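PDB 3GRH: putative acyl-CoA thioester hydrolase YbhC from Escherichia coli K-12, which is a putative acyl-CoA thioesterase of the pectinesterase family that neither binds pectin nor has pectinesterase activity. Local coordinates for residues A[93-98]-A[108-113]; A[188-193]-A[248-253]; A[279-284]-A[295-300]. All blocks are in the same frame, centred on the assembly; numbering follows the deposited sequence.

Contact 1 of 3, residues A[93-98]-A[108-113]; sequences QAAVDA and QYIAVM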
ATOM      1  N   GLN A  93       4.581 -19.937  -4.869  1.00 10.84           N
ATOM      2  CA  GLN A  93       3.747 -19.986  -6.059  1.00 10.88           C
ATOM      3  C   GLN A  93       3.137 -21.344  -6.277  1.00 10.57           C
ATOM      4  O   GLN A  93       1.972 -21.420  -6.650  1.00 12.64           O
ATOM      5  CB  GLN A  93       4.482 -19.562  -7.328  1.00  9.76           C
ATOM      6  CG  GLN A  93       3.619 -19.409  -8.531  1.00 10.15           C
ATOM      7  CD  GLN A  93       2.732 -18.222  -8.431  1.00  9.99           C
ATOM      8  OE1 GLN A  93       3.237 -17.134  -8.430  1.00 10.07           O
ATOM      9  NE2 GLN A  93       1.444 -18.420  -8.434  1.00 11.58           N
ATOM     10  N   ALA A  94       3.873 -22.422  -6.017  1.00 12.53           N
ATOM     11  CA  ALA A  94       3.329 -23.757  -6.187  1.00 11.92           C
ATOM     12  C   ALA A  94       2.165 -24.041  -5.264  1.00 11.35           C
ATOM     13  O   ALA A  94       1.202 -24.761  -5.647  1.00 12.41           O
ATOM     14  CB  ALA A  94       4.455 -24.763  -6.014  1.00 12.45           C
ATOM     15  N   ALA A  95       2.250 -23.567  -4.020  1.00 11.79           N
ATOM     16  CA  ALA A  95       1.175 -23.747  -3.077  1.00 11.25           C
ATOM     17  C   ALA A  95      -0.015 -22.908  -3.469  1.00 11.50           C
ATOM     18  O   ALA A  95      -1.117 -23.321  -3.301  1.00 12.84           O
ATOM     19  CB  ALA A  95       1.627 -23.350  -1.634  1.00 12.05           C
ATOM     20  N   VAL A  96       0.198 -21.667  -3.874  1.00 11.66           N
ATOM     21  CA  VAL A  96      -0.905 -20.823  -4.382  1.00 11.81           C
ATOM     22  C   VAL A  96      -1.608 -21.479  -5.531  1.00 12.46           C
ATOM     23  O   VAL A  96      -2.800 -21.536  -5.564  1.00 13.28           O
ATOM     24  CB  VAL A  96      -0.414 -19.424  -4.793  1.00 13.08           C
ATOM     25  CG1 VAL A  96      -1.470 -18.645  -5.594  1.00 16.06           C
ATOM     26  CG2 VAL A  96       0.053 -18.629  -3.562  1.00 12.41           C
ATOM     27  N   ASP A  97      -0.850 -21.997  -6.518  1.00 12.64           N
ATOM     28  CA  ASP A  97      -1.428 -22.737  -7.602  1.00 13.69           C
ATOM     29  C   ASP A  97      -2.233 -23.922  -7.141  1.00 13.46           C
ATOM     30  O   ASP A  97      -3.320 -24.100  -7.645  1.00 14.87           O
ATOM     31  CB  ASP A  97      -0.340 -23.181  -8.561  1.00 13.99           C
ATOM     32  CG  ASP A  97       0.336 -22.054  -9.309  1.00 20.42           C
ATOM     33  OD1 ASP A  97      -0.056 -20.891  -9.182  1.00 21.31           O
ATOM     34  OD2 ASP A  97       1.308 -22.328 -10.105  1.00 21.18           O
ATOM     35  N   ALA A  98      -1.755 -24.669  -6.139  1.00 13.15           N
ATOM     36  CA  ALA A  98      -2.492 -25.810  -5.686  1.00 13.17           C
ATOM     37  C   ALA A  98      -3.799 -25.403  -5.032  1.00 14.29           C
ATOM     38  O   ALA A  98      -4.759 -26.180  -5.060  1.00 14.21           O
ATOM     39  CB  ALA A  98      -1.672 -26.655  -4.692  1.00 14.77           C
ATOM     40  N   GLN A 108      -8.764 -20.743   1.739  1.00 12.98           N
ATOM     41  CA  GLN A 108      -7.656 -21.667   1.907  1.00 12.90           C
ATOM     42  C   GLN A 108      -6.517 -21.018   2.565  1.00 11.79           C
ATOM     43  O   GLN A 108      -6.292 -19.839   2.330  1.00 12.23           O
ATOM     44  CB  GLN A 108      -7.219 -22.225   0.595  1.00 13.56           C
ATOM     45  CG  GLN A 108      -8.353 -22.899  -0.011  1.00 18.11           C
ATOM     46  CD  GLN A 108      -8.011 -23.527  -1.244  1.00 22.60           C
ATOM     47  OE1 GLN A 108      -7.502 -24.644  -1.252  1.00 24.27           O
ATOM     48  NE2 GLN A 108      -8.335 -22.866  -2.329  1.00 22.93           N
ATOM     49  N   TYR A 109      -5.846 -21.775   3.423  1.00 10.92           N
ATOM     50  CA  TYR A 109      -4.776 -21.288   4.258  1.00 10.51           C
ATOM     51  C   TYR A 109      -3.465 -21.957   3.901  1.00 10.97           C
ATOM     52  O   TYR A 109      -3.399 -23.182   3.859  1.00 12.01           O
ATOM     53  CB  TYR A 109      -5.098 -21.603   5.709  1.00 10.97           C
ATOM     54  CG  TYR A 109      -6.281 -20.844   6.231  1.00 11.72           C
ATOM     55  CD1 TYR A 109      -6.104 -19.660   6.874  1.00 15.72           C
ATOM     56  CD2 TYR A 109      -7.561 -21.378   6.129  1.00 15.77           C
ATOM     57  CE1 TYR A 109      -7.172 -18.963   7.345  1.00 15.44           C
ATOM     58  CE2 TYR A 109      -8.661 -20.667   6.647  1.00 14.33           C
ATOM     59  CZ  TYR A 109      -8.411 -19.443   7.212  1.00 13.90           C
ATOM     60  OH  TYR A 109      -9.396 -18.652   7.790  1.00 17.77           O
ATOM     61  N   ILE A 110      -2.449 -21.130   3.646  1.00 11.81           N
ATOM     62  CA  ILE A 110      -1.132 -21.572   3.257  1.00 10.76           C
ATOM     63  C   ILE A 110      -0.178 -21.084   4.309  1.00 12.20           C
ATOM     64  O   ILE A 110       0.006 -19.892   4.499  1.00 11.22           O
ATOM     65  CB  ILE A 110      -0.714 -21.021   1.886  1.00 10.51           C
ATOM     66  CG1 ILE A 110      -1.674 -21.485   0.836  1.00 12.50           C
ATOM     67  CG2 ILE A 110       0.742 -21.503   1.556  1.00 12.70           C
ATOM     68  CD1 ILE A 110      -1.568 -20.733  -0.534  1.00 14.31           C
ATOM     69  N   ALA A 111       0.397 -22.010   5.051  1.00  9.99           N
ATOM     70  CA  ALA A 111       1.421 -21.681   6.079  1.00 10.90           C
ATOM     71  C   ALA A 111       2.767 -21.673   5.429  1.00 11.94           C
ATOM     72  O   ALA A 111       3.025 -22.542   4.598  1.00 14.85           O
ATOM     73  CB  ALA A 111       1.382 -22.701   7.239  1.00 10.65           C
ATOM     74  N   VAL A 112       3.619 -20.727   5.797  1.00 11.40           N
ATOM     75  CA  VAL A 112       4.972 -20.652   5.253  1.00 12.06           C
ATOM     76  C   VAL A 112       5.975 -20.730   6.432  1.00 12.01           C
ATOM     77  O   VAL A 112       5.933 -19.949   7.367  1.00 11.87           O
ATOM     78  CB  VAL A 112       5.207 -19.365   4.443  1.00 12.92           C
ATOM     79  CG1 VAL A 112       6.602 -19.499   3.825  1.00 12.91           C
ATOM     80  CG2 VAL A 112       4.171 -19.152   3.339  1.00 15.48           C
ATOM     81  N   MET A 113       6.843 -21.747   6.388  1.00 12.62           N
ATOM     82  CA  MET A 113       7.828 -21.992   7.411  1.00 13.42           C
ATOM     83  C   MET A 113       8.948 -20.977   7.302  1.00 12.19           C
ATOM     84  O   MET A 113       9.225 -20.444   6.243  1.00 13.87           O
ATOM     85  CB  MET A 113       8.419 -23.394   7.269  1.00 14.17           C
ATOM     86  CG  MET A 113       7.426 -24.442   7.603  1.00 16.36           C
ATOM     87  SD  MET A 113       8.108 -26.060   7.624  1.00 22.94           S
ATOM     88  CE  MET A 113       9.309 -25.974   8.969  1.00 26.29           C
TER
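A95 of helix 92-100 and I110 of strand 108-112 bring the two backbones closest, with 7.1 Å between their CA atoms. The contact is apolar and rests on three residues, all buried. I110 gives the largest single share of the surface and reaches the helix with both of its branches. Its CG2 lies opposite the backbone N across the CA-CB bond and meets A95 CB at 3.8 Å, methyl against methyl. The longer branch takes the place beside the backbone N (chi1 -60°) and runs on nearly extended, so that CD1 lands on the helix main chain, 3.8 Å from A95 O and 3.9 Å from V96 N. V96 starts out directed off the strand, yet its CG2, turned to the side of its own backbone N, still comes to 4.0 Å from I110 CD1, and the two side chains cross at about a right angle. Strand 77-79 continues this apolar layer, since V79 touches both A95 and I110. I110 and V112 also rest on L132 of the next strand. Polar groups hold the margins: Q93 NE2 donates to D97 OD1 over 3.0 Å, approaching from above the carboxylate plane, 39° out of it, while Q93 OE1 accepts from Y122 N and bonds Y167 OH. At the start of the strand, the Q108 amide bonds A99 O and K102 NZ, tying it to the end of the helix and the chain just after it. Strand 77-79, helix 92-100 and strand 108-112 form a beta-alpha-beta unit with parallel strands, and the helix lies over the first turns of the right-handed parallel beta-helix, consistent with the N-terminal capping helix of pectinesterases.

Contact 2 of 3, residues A[188-193]-A[248-253]; sequences IGVLCS and TFFVTN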
ATOM      1  N   ILE A 188       9.890  -2.630 -18.672  1.00 14.13           N
ATOM      2  CA  ILE A 188       8.682  -3.350 -18.305  1.00 15.04           C
ATOM      3  C   ILE A 188       7.649  -2.491 -17.560  1.00 15.75           C
ATOM      4  O   ILE A 188       6.430  -2.774 -17.620  1.00 16.21           O
ATOM      5  CB  ILE A 188       9.105  -4.612 -17.509  1.00 15.59           C
ATOM      6  CG1 ILE A 188       8.003  -5.665 -17.514  1.00 18.92           C
ATOM      7  CG2 ILE A 188       9.619  -4.244 -16.129  1.00 15.11           C
ATOM      8  CD1 ILE A 188       8.091  -6.549 -18.695  1.00 18.34           C
ATOM      9  N   GLY A 189       8.100  -1.493 -16.805  1.00 14.51           N
ATOM     10  CA  GLY A 189       7.216  -0.588 -16.071  1.00 14.35           C
ATOM     11  C   GLY A 189       6.886  -0.934 -14.642  1.00 13.54           C
ATOM     12  O   GLY A 189       7.006  -2.091 -14.246  1.00 12.39           O
ATOM     13  N   VAL A 190       6.439   0.054 -13.872  1.00 12.55           N
ATOM     14  CA  VAL A 190       6.183  -0.156 -12.425  1.00 14.20           C
ATOM     15  C   VAL A 190       5.142  -1.232 -12.208  1.00 14.09           C
ATOM     16  O   VAL A 190       5.242  -2.033 -11.229  1.00 16.10           O
ATOM     17  CB  VAL A 190       5.787   1.170 -11.746  1.00 14.16           C
ATOM     18  CG1 VAL A 190       4.548   1.771 -12.368  1.00 15.82           C
ATOM     19  CG2 VAL A 190       5.608   1.037 -10.197  1.00 13.11           C
ATOM     20  N   LEU A 191       4.104  -1.262 -13.033  1.00 15.34           N
ATOM     21  CA  LEU A 191       3.003  -2.220 -12.846  1.00 16.35           C
ATOM     22  C   LEU A 191       3.401  -3.683 -13.139  1.00 18.15           C
ATOM     23  O   LEU A 191       2.537  -4.577 -13.053  1.00 22.31           O
ATOM     24  CB  LEU A 191       1.775  -1.836 -13.705  1.00 17.22           C
ATOM     25  CG  LEU A 191       1.048  -0.571 -13.229  1.00 18.37           C
ATOM     26  CD1 LEU A 191      -0.294  -0.458 -13.850  1.00 23.54           C
ATOM     27  CD2 LEU A 191       0.844  -0.556 -11.699  1.00 24.42           C
ATOM     28  N   CYS A 192       4.644  -3.936 -13.504  1.00 15.56           N
ATOM     29  CA  CYS A 192       5.156  -5.274 -13.631  1.00 14.12           C
ATOM     30  C   CYS A 192       6.309  -5.525 -12.712  1.00 10.80           C
ATOM     31  O   CYS A 192       6.929  -6.592 -12.781  1.00 10.68           O
ATOM     32  CB  CYS A 192       5.673  -5.499 -15.017  1.00 15.07           C
ATOM     33  SG  CYS A 192       4.357  -5.342 -16.279  1.00 21.73           S
ATOM     34  N   SER A 193       6.670  -4.575 -11.866  1.00 11.36           N
ATOM     35  CA  SER A 193       7.877  -4.744 -11.038  1.00 10.85           C
ATOM     36  C   SER A 193       7.598  -5.389  -9.692  1.00 11.12           C
ATOM     37  O   SER A 193       8.478  -5.515  -8.907  1.00 10.21           O
ATOM     38  CB  SER A 193       8.559  -3.369 -10.772  1.00 11.91           C
ATOM     39  OG  SER A 193       7.724  -2.571  -9.917  1.00 10.81           O
ATOM     40  N   THR A 248       7.309   0.935  -2.771  1.00  7.71           N
ATOM     41  CA  THR A 248       7.217  -0.264  -2.019  1.00  7.50           C
ATOM     42  C   THR A 248       5.874  -1.008  -2.008  1.00  8.82           C
ATOM     43  O   THR A 248       5.848  -2.202  -2.270  1.00  7.76           O
ATOM     44  CB  THR A 248       7.614   0.082  -0.594  1.00  7.17           C
ATOM     45  OG1 THR A 248       8.946   0.621  -0.597  1.00  8.17           O
ATOM     46  CG2 THR A 248       7.575  -1.134   0.248  1.00  9.48           C
ATOM     47  N   PHE A 249       4.804  -0.283  -1.736  1.00  6.21           N
ATOM     48  CA  PHE A 249       3.466  -0.839  -1.642  1.00  7.18           C
ATOM     49  C   PHE A 249       2.606  -0.114  -2.678  1.00  9.28           C
ATOM     50  O   PHE A 249       2.540   1.099  -2.648  1.00  8.43           O
ATOM     51  CB  PHE A 249       2.983  -0.645  -0.223  1.00  8.74           C
ATOM     52  CG  PHE A 249       1.597  -1.214   0.029  1.00  9.86           C
ATOM     53  CD1 PHE A 249       1.193  -2.462  -0.480  1.00 14.59           C
ATOM     54  CD2 PHE A 249       0.718  -0.546   0.815  1.00 15.54           C
ATOM     55  CE1 PHE A 249      -0.060  -2.976  -0.176  1.00 15.88           C
ATOM     56  CE2 PHE A 249      -0.548  -1.061   1.083  1.00 15.90           C
ATOM     57  CZ  PHE A 249      -0.916  -2.244   0.613  1.00 12.71           C
ATOM     58  N   PHE A 250       1.949  -0.870  -3.582  1.00  8.44           N
ATOM     59  CA  PHE A 250       1.183  -0.290  -4.670  1.00 10.52           C
ATOM     60  C   PHE A 250      -0.197  -0.911  -4.637  1.00 11.77           C
ATOM     61  O   PHE A 250      -0.325  -2.129  -4.646  1.00 12.79           O
ATOM     62  CB  PHE A 250       1.844  -0.599  -6.000  1.00 13.13           C
ATOM     63  CG  PHE A 250       1.627   0.472  -7.026  1.00 14.62           C
ATOM     64  CD1 PHE A 250       2.661   1.285  -7.391  1.00 19.91           C
ATOM     65  CD2 PHE A 250       0.369   0.788  -7.475  1.00 19.68           C
ATOM     66  CE1 PHE A 250       2.473   2.340  -8.294  1.00 20.80           C
ATOM     67  CE2 PHE A 250       0.144   1.825  -8.373  1.00 19.97           C
ATOM     68  CZ  PHE A 250       1.189   2.596  -8.796  1.00 19.85           C
ATOM     69  N   VAL A 251      -1.232  -0.095  -4.523  1.00  8.65           N
ATOM     70  CA  VAL A 251      -2.549  -0.632  -4.690  1.00 11.19           C
ATOM     71  C   VAL A 251      -3.117  -0.166  -6.004  1.00 11.03           C
ATOM     72  O   VAL A 251      -2.824   0.912  -6.468  1.00 11.03           O
ATOM     73  CB  VAL A 251      -3.456  -0.228  -3.619  1.00 12.25           C
ATOM     74  CG1 VAL A 251      -2.964  -0.908  -2.288  1.00 16.25           C
ATOM     75  CG2 VAL A 251      -3.449   1.245  -3.372  1.00 14.71           C
ATOM     76  N   THR A 252      -3.856  -1.023  -6.673  1.00 13.29           N
ATOM     77  CA  THR A 252      -4.514  -0.608  -7.860  1.00 13.66           C
ATOM     78  C   THR A 252      -5.909  -1.183  -7.899  1.00 13.67           C
ATOM     79  O   THR A 252      -6.319  -1.954  -7.018  1.00 13.37           O
ATOM     80  CB  THR A 252      -3.815  -1.035  -9.185  1.00 16.74           C
ATOM     81  OG1 THR A 252      -4.373  -2.279  -9.632  1.00 21.07           O
ATOM     82  CG2 THR A 252      -2.265  -1.133  -9.157  1.00 17.93           C
ATOM     83  N   ASN A 253      -6.674  -0.701  -8.842  1.00 12.18           N
ATOM     84  CA  ASN A 253      -8.023  -1.109  -9.083  1.00 11.67           C
ATOM     85  C   ASN A 253      -8.132  -1.852 -10.421  1.00 12.30           C
ATOM     86  O   ASN A 253      -9.183  -1.948 -11.006  1.00 14.89           O
ATOM     87  CB  ASN A 253      -9.029   0.066  -9.015  1.00 11.67           C
ATOM     88  CG  ASN A 253      -8.905   1.018 -10.094  1.00 10.95           C
ATOM     89  OD1 ASN A 253      -7.871   1.092 -10.726  1.00 10.43           O
ATOM     90  ND2 ASN A 253      -9.929   1.874 -10.245  1.00  9.52           N
TER
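V190 and L191 make an apolar loop-to-strand contact with F250 on the outside of the right-handed parallel beta-helix, where the loop between helix 174-181 and strand 196-198 folds against strand 249-251. The placement follows from the alternation along that strand: F249 is directed to L228 and F290, and V251 to V288, whereas F250 and T252 are turned to the loop. The nearest CA atoms, those of L191 and F250, are 8.6 Å apart, so side chains bridge the gap. L191 CD2 sits over one face of the F250 ring, 4.1 Å above its plane and offset toward the rim, close to CE2. The same methyl lies 4.1 Å from T252 CG2 and thus spans two strand residues on one side of the strand. V190 CG2 approaches the ring obliquely, 3.9 Å from F250 CE1. This is the methyl anti to the backbone N, with CG1 (chi1 59°) between N and the carbonyl carbon. Both aliphatic side chains cross the phenyl group at roughly right angles. T252 gives its methyl to the contact, while its OG1 bonds D231 OD1 and S254 N. The F250 side chain is about 7 Å from that of D280, the predicted nucleophile, and therefore lies near the expected active site, with the loop packed on it. The loop's own shape is held by the C192-C180 disulfide and by a 3-10 turn, in which C192 N bonds G189 O at 3.1 Å. V190 O is gripped twice by one residue, accepting from S193 N at 3.0 Å and from S193 OG at 2.9 Å, the hydroxyl donor tilted 19° from the carbonyl plane.

Contact 3 of 3, residues A[279-284]-A[295-300]; sequences VDIVSG and FRVVNS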
ATOM      1  N   VAL A 279      10.868   6.974  -1.924  1.00  8.34           N
ATOM      2  CA  VAL A 279      10.043   7.762  -2.851  1.00  7.85           C
ATOM      3  C   VAL A 279       8.755   7.014  -3.150  1.00  9.21           C
ATOM      4  O   VAL A 279       8.728   5.916  -3.651  1.00  9.42           O
ATOM      5  CB  VAL A 279      10.819   7.983  -4.132  1.00  9.16           C
ATOM      6  CG1 VAL A 279       9.955   8.631  -5.235  1.00 11.02           C
ATOM      7  CG2 VAL A 279      12.040   8.847  -3.823  1.00 10.39           C
ATOM      8  N   ASP A 280       7.643   7.639  -2.805  1.00  9.05           N
ATOM      9  CA  ASP A 280       6.306   7.112  -3.042  1.00  9.89           C
ATOM     10  C   ASP A 280       6.160   5.738  -2.454  1.00  9.88           C
ATOM     11  O   ASP A 280       5.809   4.787  -3.175  1.00 11.19           O
ATOM     12  CB  ASP A 280       6.003   7.192  -4.541  1.00 12.49           C
ATOM     13  CG  ASP A 280       6.082   8.604  -5.109  1.00 12.91           C
ATOM     14  OD1 ASP A 280       5.990   9.613  -4.390  1.00 11.44           O
ATOM     15  OD2 ASP A 280       6.205   8.737  -6.389  1.00 16.12           O
ATOM     16  N   ILE A 281       6.334   5.649  -1.141  1.00  9.62           N
ATOM     17  CA  ILE A 281       6.392   4.393  -0.462  1.00  8.54           C
ATOM     18  C   ILE A 281       5.055   3.663  -0.595  1.00  9.33           C
ATOM     19  O   ILE A 281       5.032   2.464  -0.734  1.00  9.64           O
ATOM     20  CB  ILE A 281       6.783   4.611   0.968  1.00  9.13           C
ATOM     21  CG1 ILE A 281       8.110   5.387   1.096  1.00  8.33           C
ATOM     22  CG2 ILE A 281       6.835   3.286   1.723  1.00  9.87           C
ATOM     23  CD1 ILE A 281       8.380   5.715   2.541  1.00 11.70           C
ATOM     24  N   VAL A 282       3.954   4.372  -0.456  1.00  8.11           N
ATOM     25  CA  VAL A 282       2.587   3.794  -0.599  1.00  7.18           C
ATOM     26  C   VAL A 282       1.906   4.566  -1.733  1.00  8.03           C
ATOM     27  O   VAL A 282       1.770   5.744  -1.655  1.00  9.17           O
ATOM     28  CB  VAL A 282       1.759   3.954   0.678  1.00  9.68           C
ATOM     29  CG1 VAL A 282       0.337   3.552   0.373  1.00 10.83           C
ATOM     30  CG2 VAL A 282       2.426   3.135   1.803  1.00  9.75           C
ATOM     31  N   SER A 283       1.635   3.887  -2.832  1.00  7.78           N
ATOM     32  CA  SER A 283       1.133   4.494  -4.037  1.00  9.40           C
ATOM     33  C   SER A 283      -0.095   3.816  -4.553  1.00  8.65           C
ATOM     34  O   SER A 283      -0.290   2.615  -4.317  1.00  9.70           O
ATOM     35  CB  SER A 283       2.224   4.291  -5.130  1.00 12.16           C
ATOM     36  OG  SER A 283       3.472   4.931  -4.870  1.00 19.46           O
ATOM     37  N   GLY A 284      -0.928   4.554  -5.267  1.00  8.59           N
ATOM     38  CA  GLY A 284      -1.915   3.956  -6.099  1.00  9.23           C
ATOM     39  C   GLY A 284      -3.318   4.320  -5.889  1.00  9.10           C
ATOM     40  O   GLY A 284      -3.655   5.330  -5.223  1.00  9.25           O
ATOM     41  N   PHE A 295       5.631   3.658   9.364  1.00 10.47           N
ATOM     42  CA  PHE A 295       6.200   4.017   8.088  1.00 10.73           C
ATOM     43  C   PHE A 295       7.595   4.592   8.316  1.00 11.71           C
ATOM     44  O   PHE A 295       7.769   5.500   9.131  1.00 12.35           O
ATOM     45  CB  PHE A 295       5.326   5.050   7.413  1.00 10.35           C
ATOM     46  CG  PHE A 295       3.930   4.614   7.155  1.00 11.52           C
ATOM     47  CD1 PHE A 295       3.598   4.089   5.988  1.00 12.51           C
ATOM     48  CD2 PHE A 295       2.959   4.826   8.084  1.00 10.72           C
ATOM     49  CE1 PHE A 295       2.258   3.733   5.761  1.00 11.55           C
ATOM     50  CE2 PHE A 295       1.672   4.392   7.893  1.00 10.71           C
ATOM     51  CZ  PHE A 295       1.349   3.828   6.685  1.00 11.16           C
ATOM     52  N   ARG A 296       8.593   4.010   7.660  1.00  9.69           N
ATOM     53  CA  ARG A 296      10.002   4.449   7.828  1.00 11.32           C
ATOM     54  C   ARG A 296      10.548   4.871   6.496  1.00 10.43           C
ATOM     55  O   ARG A 296      10.526   4.102   5.496  1.00 11.63           O
ATOM     56  CB  ARG A 296      10.870   3.338   8.398  1.00 12.04           C
ATOM     57  CG  ARG A 296      12.366   3.653   8.449  1.00 15.05           C
ATOM     58  CD  ARG A 296      12.738   4.303   9.760  1.00 25.50           C
ATOM     59  NE  ARG A 296      12.379   3.425  10.891  1.00 31.34           N
ATOM     60  CZ  ARG A 296      12.648   3.649  12.175  1.00 31.85           C
ATOM     61  NH1 ARG A 296      13.339   4.727  12.582  1.00 29.80           N
ATOM     62  NH2 ARG A 296      12.232   2.767  13.069  1.00 34.86           N
ATOM     63  N   VAL A 297      11.035   6.116   6.471  1.00 10.70           N
ATOM     64  CA  VAL A 297      11.778   6.616   5.327  1.00 11.51           C
ATOM     65  C   VAL A 297      13.244   6.351   5.501  1.00 11.76           C
ATOM     66  O   VAL A 297      13.797   6.754   6.546  1.00 12.23           O
ATOM     67  CB  VAL A 297      11.555   8.129   5.145  1.00 10.55           C
ATOM     68  CG1 VAL A 297      12.534   8.667   4.038  1.00 14.02           C
ATOM     69  CG2 VAL A 297      10.163   8.389   4.760  1.00 17.85           C
ATOM     70  N   VAL A 298      13.879   5.728   4.503  1.00 11.69           N
ATOM     71  CA  VAL A 298      15.323   5.427   4.535  1.00 13.44           C
ATOM     72  C   VAL A 298      16.030   6.362   3.589  1.00 15.48           C
ATOM     73  O   VAL A 298      15.436   6.806   2.605  1.00 17.04           O
ATOM     74  CB  VAL A 298      15.642   3.965   4.246  1.00 14.23           C
ATOM     75  CG1 VAL A 298      15.009   3.077   5.317  1.00 14.05           C
ATOM     76  CG2 VAL A 298      15.115   3.533   2.867  1.00 16.39           C
ATOM     77  N   ASN A 299      17.288   6.687   3.874  1.00 15.25           N
ATOM     78  CA  ASN A 299      18.020   7.585   2.985  1.00 15.29           C
ATOM     79  C   ASN A 299      19.319   6.960   2.448  1.00 15.85           C
ATOM     80  O   ASN A 299      20.229   7.682   2.030  1.00 15.87           O
ATOM     81  CB  ASN A 299      18.308   8.932   3.654  1.00 18.11           C
ATOM     82  CG  ASN A 299      19.299   8.824   4.751  1.00 19.25           C
ATOM     83  OD1 ASN A 299      19.560   7.732   5.280  1.00 24.67           O
ATOM     84  ND2 ASN A 299      19.831   9.973   5.175  1.00 24.61           N
ATOM     85  N   SER A 300      19.334   5.630   2.341  1.00 14.73           N
ATOM     86  CA  SER A 300      20.503   4.900   1.851  1.00 15.81           C
ATOM     87  C   SER A 300      20.627   4.934   0.317  1.00 16.50           C
ATOM     88  O   SER A 300      21.759   4.805  -0.256  1.00 18.80           O
ATOM     89  CB  SER A 300      20.478   3.462   2.347  1.00 16.74           C
ATOM     90  OG  SER A 300      19.177   2.945   2.313  1.00 19.34           O
TER
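I281 and V297 cross at about a right angle, and so do V282 and F295; these two perpendicular pairs carry the contact. In the first, I281 extends its CG1-CD1 arm toward the strand: CG1 stands beside its own backbone N (chi1 -55°), chi2 is close to fully extended, and the terminal CD1 reaches V297 CG2 at 3.9 Å. The same methyl lies 4.0 Å from R296 O, a van der Waals approach to the main chain. In the second pair V282 CG2 meets the ring of F295 at its edge, near the ring plane, 4.0 Å from CE1, so the methyl meets the rim of the ring rather than a face. F295 is stacked with F328 and set edge-to-face with F290 and F309. Internal stacks of aromatic residues are a known feature of right-handed parallel beta-helices, and here residues 281 and 282 face strand 294-297 across that interior, at the point where the chain turns a corner between two faces of the helix. The corner begins at D280, the predicted nucleophile, which has positive phi and psi and whose side chain does not touch 295-300. D280 OD1 forms a salt bridge with R340 NE, and its side chain also touches Y307 and A310. The main-chain oxygen of D280 is held as well: S283 OG donates to D280 O over 2.9 Å from above the carbonyl plane, 41° out of it, while N247 ND2 bonds that same hydroxyl.

Overall arrangement
All three contacts are apolar and belong to one parallel beta-helix, but they occupy different layers. Contact 1 is buried near one end, about 22 Å from the centre of the chain, and joins helix to strand. Contacts 2 and 3 lie about 10 Å from that centre and share the neighbouring strands 249-251 and 283-284: F249 N to I281 O and V251 N to S283 O, each 2.9 Å, are probable hydrogen bonds. Contact 3 looks into the solenoid, where its aromatic ring joins other phenylalanines; contact 2 is partly buried on the outer side, with a disulfide-braced loop. Contact 1 touches neither, lying about 12 Å from contact 2 and 20 Å from contact 3 at nearest atoms.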